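Long-range contact in arginine decarboxylase (Campylobacter jejuni subsp. jejuni, PDB 3NZP), which probably catalyses the pyridoxal-phosphate-dependent decarboxylation of arginine to agmatine, an early step in polyamine and spermidine biosynthesis: residues Q281-E285 / K493-L497. Numbering follows the deposited sequence.
Sequences QFKNE and KDKPL
With CG anti to its own carbonyl carbon (chi1 -66°), Phe282 sends its ring out to lie against the backbone of Lys495 and the ring of Pro496, while Glu285, extended beyond CG, runs out to Asp494. The Phe282 ring carries most of the contact. Lys495 CA sits over one face, 3.9 Å from the ring centroid and 29° off the normal, a CH-pi contact. Asp494 O lies over the same face nearer the rim, and CG of Gln281 packs on the opposite one. Pro496 approaches obliquely, its CD 3.5 Å from Phe282 CE1. Lys495 gives the ring its CB, 3.9 Å from Phe282 CE2, and then turns away at chi3 to hydrogen-bond Asn459 through NZ. At the margin the side chains of Glu285 and Asp494 cross at about a right angle, Glu285 OE1 within 3.3 Å of Asp494 OD2, two acceptors of like charge that are not hydrogen-bonded. The contact is loop on loop, near the protein surface. Residues 281-285 lie between strand 268-272 of the PLP-binding TIM barrel and helix 292-309, residues 493-497 between strands 479-480 and 510-513 of the mixed beta sheet, so a barrel-domain loop packs against a loop of that sheet.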
ATOM      1  N   GLN B 281      20.286   8.764   5.767  1.00 57.02           N
ATOM      2  CA  GLN B 281      21.607   8.516   5.168  1.00 59.97           C
ATOM      3  C   GLN B 281      22.248   9.849   4.781  1.00 61.91           C
ATOM      4  O   GLN B 281      23.215   9.890   4.017  1.00 58.26           O
ATOM      5  CB  GLN B 281      21.498   7.624   3.925  1.00 54.01           C
ATOM      6  CG  GLN B 281      20.855   8.287   2.709  1.00 55.12           C
ATOM      7  CD  GLN B 281      20.852   7.387   1.473  1.00 52.04           C
ATOM      8  OE1 GLN B 281      21.877   6.809   1.114  1.00 47.67           O
ATOM      9  NE2 GLN B 281      19.700   7.278   0.815  1.00 43.83           N
ATOM     10  N   PHE B 282      21.693  10.932   5.320  1.00 67.76           N
ATOM     11  CA  PHE B 282      22.185  12.277   5.062  1.00 70.73           C
ATOM     12  C   PHE B 282      22.547  12.977   6.366  1.00 77.62           C
ATOM     13  O   PHE B 282      21.767  12.994   7.324  1.00 80.04           O
ATOM     14  CB  PHE B 282      21.130  13.084   4.306  1.00 70.83           C
ATOM     15  CG  PHE B 282      20.862  12.573   2.923  1.00 75.06           C
ATOM     16  CD1 PHE B 282      21.790  12.762   1.907  1.00 74.78           C
ATOM     17  CD2 PHE B 282      19.699  11.866   2.642  1.00 81.00           C
ATOM     18  CE1 PHE B 282      21.567  12.255   0.628  1.00 76.01           C
ATOM     19  CE2 PHE B 282      19.467  11.355   1.365  1.00 83.03           C
ATOM     20  CZ  PHE B 282      20.406  11.549   0.358  1.00 77.11           C
ATOM     21  N   LYS B 283      23.747  13.546   6.385  1.00 83.38           N
ATOM     22  CA  LYS B 283      24.273  14.252   7.543  1.00 87.63           C
ATOM     23  C   LYS B 283      23.284  15.306   8.039  1.00 88.54           C
ATOM     24  O   LYS B 283      22.703  16.056   7.250  1.00 91.18           O
ATOM     25  CB  LYS B 283      25.613  14.907   7.176  1.00 92.64           C
ATOM     26  CG  LYS B 283      26.387  15.492   8.356  1.00101.80           C
ATOM     27  CD  LYS B 283      27.762  16.033   7.944  1.00 98.32           C
ATOM     28  CE  LYS B 283      27.665  17.245   7.014  1.00 98.23           C
ATOM     29  NZ  LYS B 283      26.993  18.419   7.639  1.00 93.50           N
ATOM     30  N   ASN B 284      23.100  15.353   9.354  1.00 84.51           N
ATOM     31  CA  ASN B 284      22.190  16.304   9.973  1.00 85.87           C
ATOM     32  C   ASN B 284      20.748  16.090   9.533  1.00 83.81           C
ATOM     33  O   ASN B 284      20.118  16.985   8.971  1.00 82.82           O
ATOM     34  CB  ASN B 284      22.618  17.750   9.672  1.00 89.35           C
ATOM     35  CG  ASN B 284      23.912  18.143  10.382  1.00 95.85           C
ATOM     36  OD1 ASN B 284      25.001  17.693  10.018  1.00 94.13           O
ATOM     37  ND2 ASN B 284      23.791  18.985  11.410  1.00 93.40           N
ATOM     38  N   GLU B 285      20.235  14.890   9.783  1.00 81.87           N
ATOM     39  CA  GLU B 285      18.858  14.560   9.447  1.00 81.38           C
ATOM     40  C   GLU B 285      18.403  13.266  10.102  1.00 76.42           C
ATOM     41  O   GLU B 285      17.585  12.541   9.544  1.00 84.18           O
ATOM     42  CB  GLU B 285      18.674  14.459   7.936  1.00 88.56           C
ATOM     43  CG  GLU B 285      17.998  15.669   7.308  1.00 99.41           C
ATOM     44  CD  GLU B 285      17.700  15.453   5.835  1.00107.52           C
ATOM     45  OE1 GLU B 285      17.169  16.378   5.178  1.00111.60           O
ATOM     46  OE2 GLU B 285      17.999  14.346   5.335  1.00111.80           O
ATOM     47  N   LYS B 493      16.720  18.244  -2.783  1.00110.03           N
ATOM     48  CA  LYS B 493      17.740  19.098  -2.186  1.00109.31           C
ATOM     49  C   LYS B 493      18.167  18.501  -0.847  1.00109.63           C
ATOM     50  O   LYS B 493      19.349  18.490  -0.507  1.00104.53           O
ATOM     51  CB  LYS B 493      17.197  20.521  -1.969  1.00106.91           C
ATOM     52  CG  LYS B 493      17.028  21.385  -3.233  1.00104.81           C
ATOM     53  CD  LYS B 493      15.843  20.967  -4.120  1.00102.41           C
ATOM     54  CE  LYS B 493      16.214  19.897  -5.153  1.00101.29           C
ATOM     55  NZ  LYS B 493      15.025  19.554  -5.992  1.00 97.26           N
ATOM     56  N   ASP B 494      17.187  18.008  -0.096  1.00113.84           N
ATOM     57  CA  ASP B 494      17.437  17.389   1.205  1.00118.08           C
ATOM     58  C   ASP B 494      17.888  15.952   1.006  1.00115.84           C
ATOM     59  O   ASP B 494      18.431  15.324   1.914  1.00117.02           O
ATOM     60  CB  ASP B 494      16.166  17.412   2.064  1.00121.77           C
ATOM     61  CG  ASP B 494      15.811  18.806   2.541  1.00127.79           C
ATOM     62  OD1 ASP B 494      15.702  19.721   1.691  1.00129.28           O
ATOM     63  OD2 ASP B 494      15.643  18.987   3.766  1.00128.09           O
ATOM     64  N   LYS B 495      17.654  15.440  -0.197  1.00112.55           N
ATOM     65  CA  LYS B 495      18.036  14.077  -0.538  1.00107.04           C
ATOM     66  C   LYS B 495      18.885  14.062  -1.816  1.00101.13           C
ATOM     67  O   LYS B 495      18.479  13.509  -2.840  1.00105.19           O
ATOM     68  CB  LYS B 495      16.779  13.212  -0.716  1.00104.24           C
ATOM     69  CG  LYS B 495      15.862  13.193   0.504  1.00 95.02           C
ATOM     70  CD  LYS B 495      14.778  12.129   0.393  1.00 88.27           C
ATOM     71  CE  LYS B 495      13.886  12.345  -0.816  1.00 80.82           C
ATOM     72  NZ  LYS B 495      12.825  11.308  -0.900  1.00 73.74           N
ATOM     73  N   PRO B 496      20.077  14.681  -1.768  1.00 93.19           N
ATOM     74  CA  PRO B 496      20.980  14.736  -2.923  1.00 84.88           C
ATOM     75  C   PRO B 496      21.630  13.390  -3.228  1.00 76.69           C
ATOM     76  O   PRO B 496      22.648  13.030  -2.626  1.00 73.87           O
ATOM     77  CB  PRO B 496      22.005  15.779  -2.500  1.00 91.13           C
ATOM     78  CG  PRO B 496      22.121  15.524  -1.025  1.00 92.30           C
ATOM     79  CD  PRO B 496      20.662  15.397  -0.619  1.00 91.83           C
ATOM     80  N   LEU B 497      21.046  12.653  -4.168  1.00 65.72           N
ATOM     81  CA  LEU B 497      21.577  11.349  -4.541  1.00 56.96           C
ATOM     82  C   LEU B 497      22.479  11.431  -5.759  1.00 51.76           C
ATOM     83  O   LEU B 497      22.104  12.007  -6.777  1.00 45.19           O
ATOM     84  CB  LEU B 497      20.431  10.379  -4.829  1.00 58.91           C
ATOM     85  CG  LEU B 497      20.830   8.917  -5.065  1.00 62.59           C
ATOM     86  CD1 LEU B 497      21.356   8.309  -3.763  1.00 51.53           C
ATOM     87  CD2 LEU B 497      19.615   8.136  -5.572  1.00 64.06           C
TER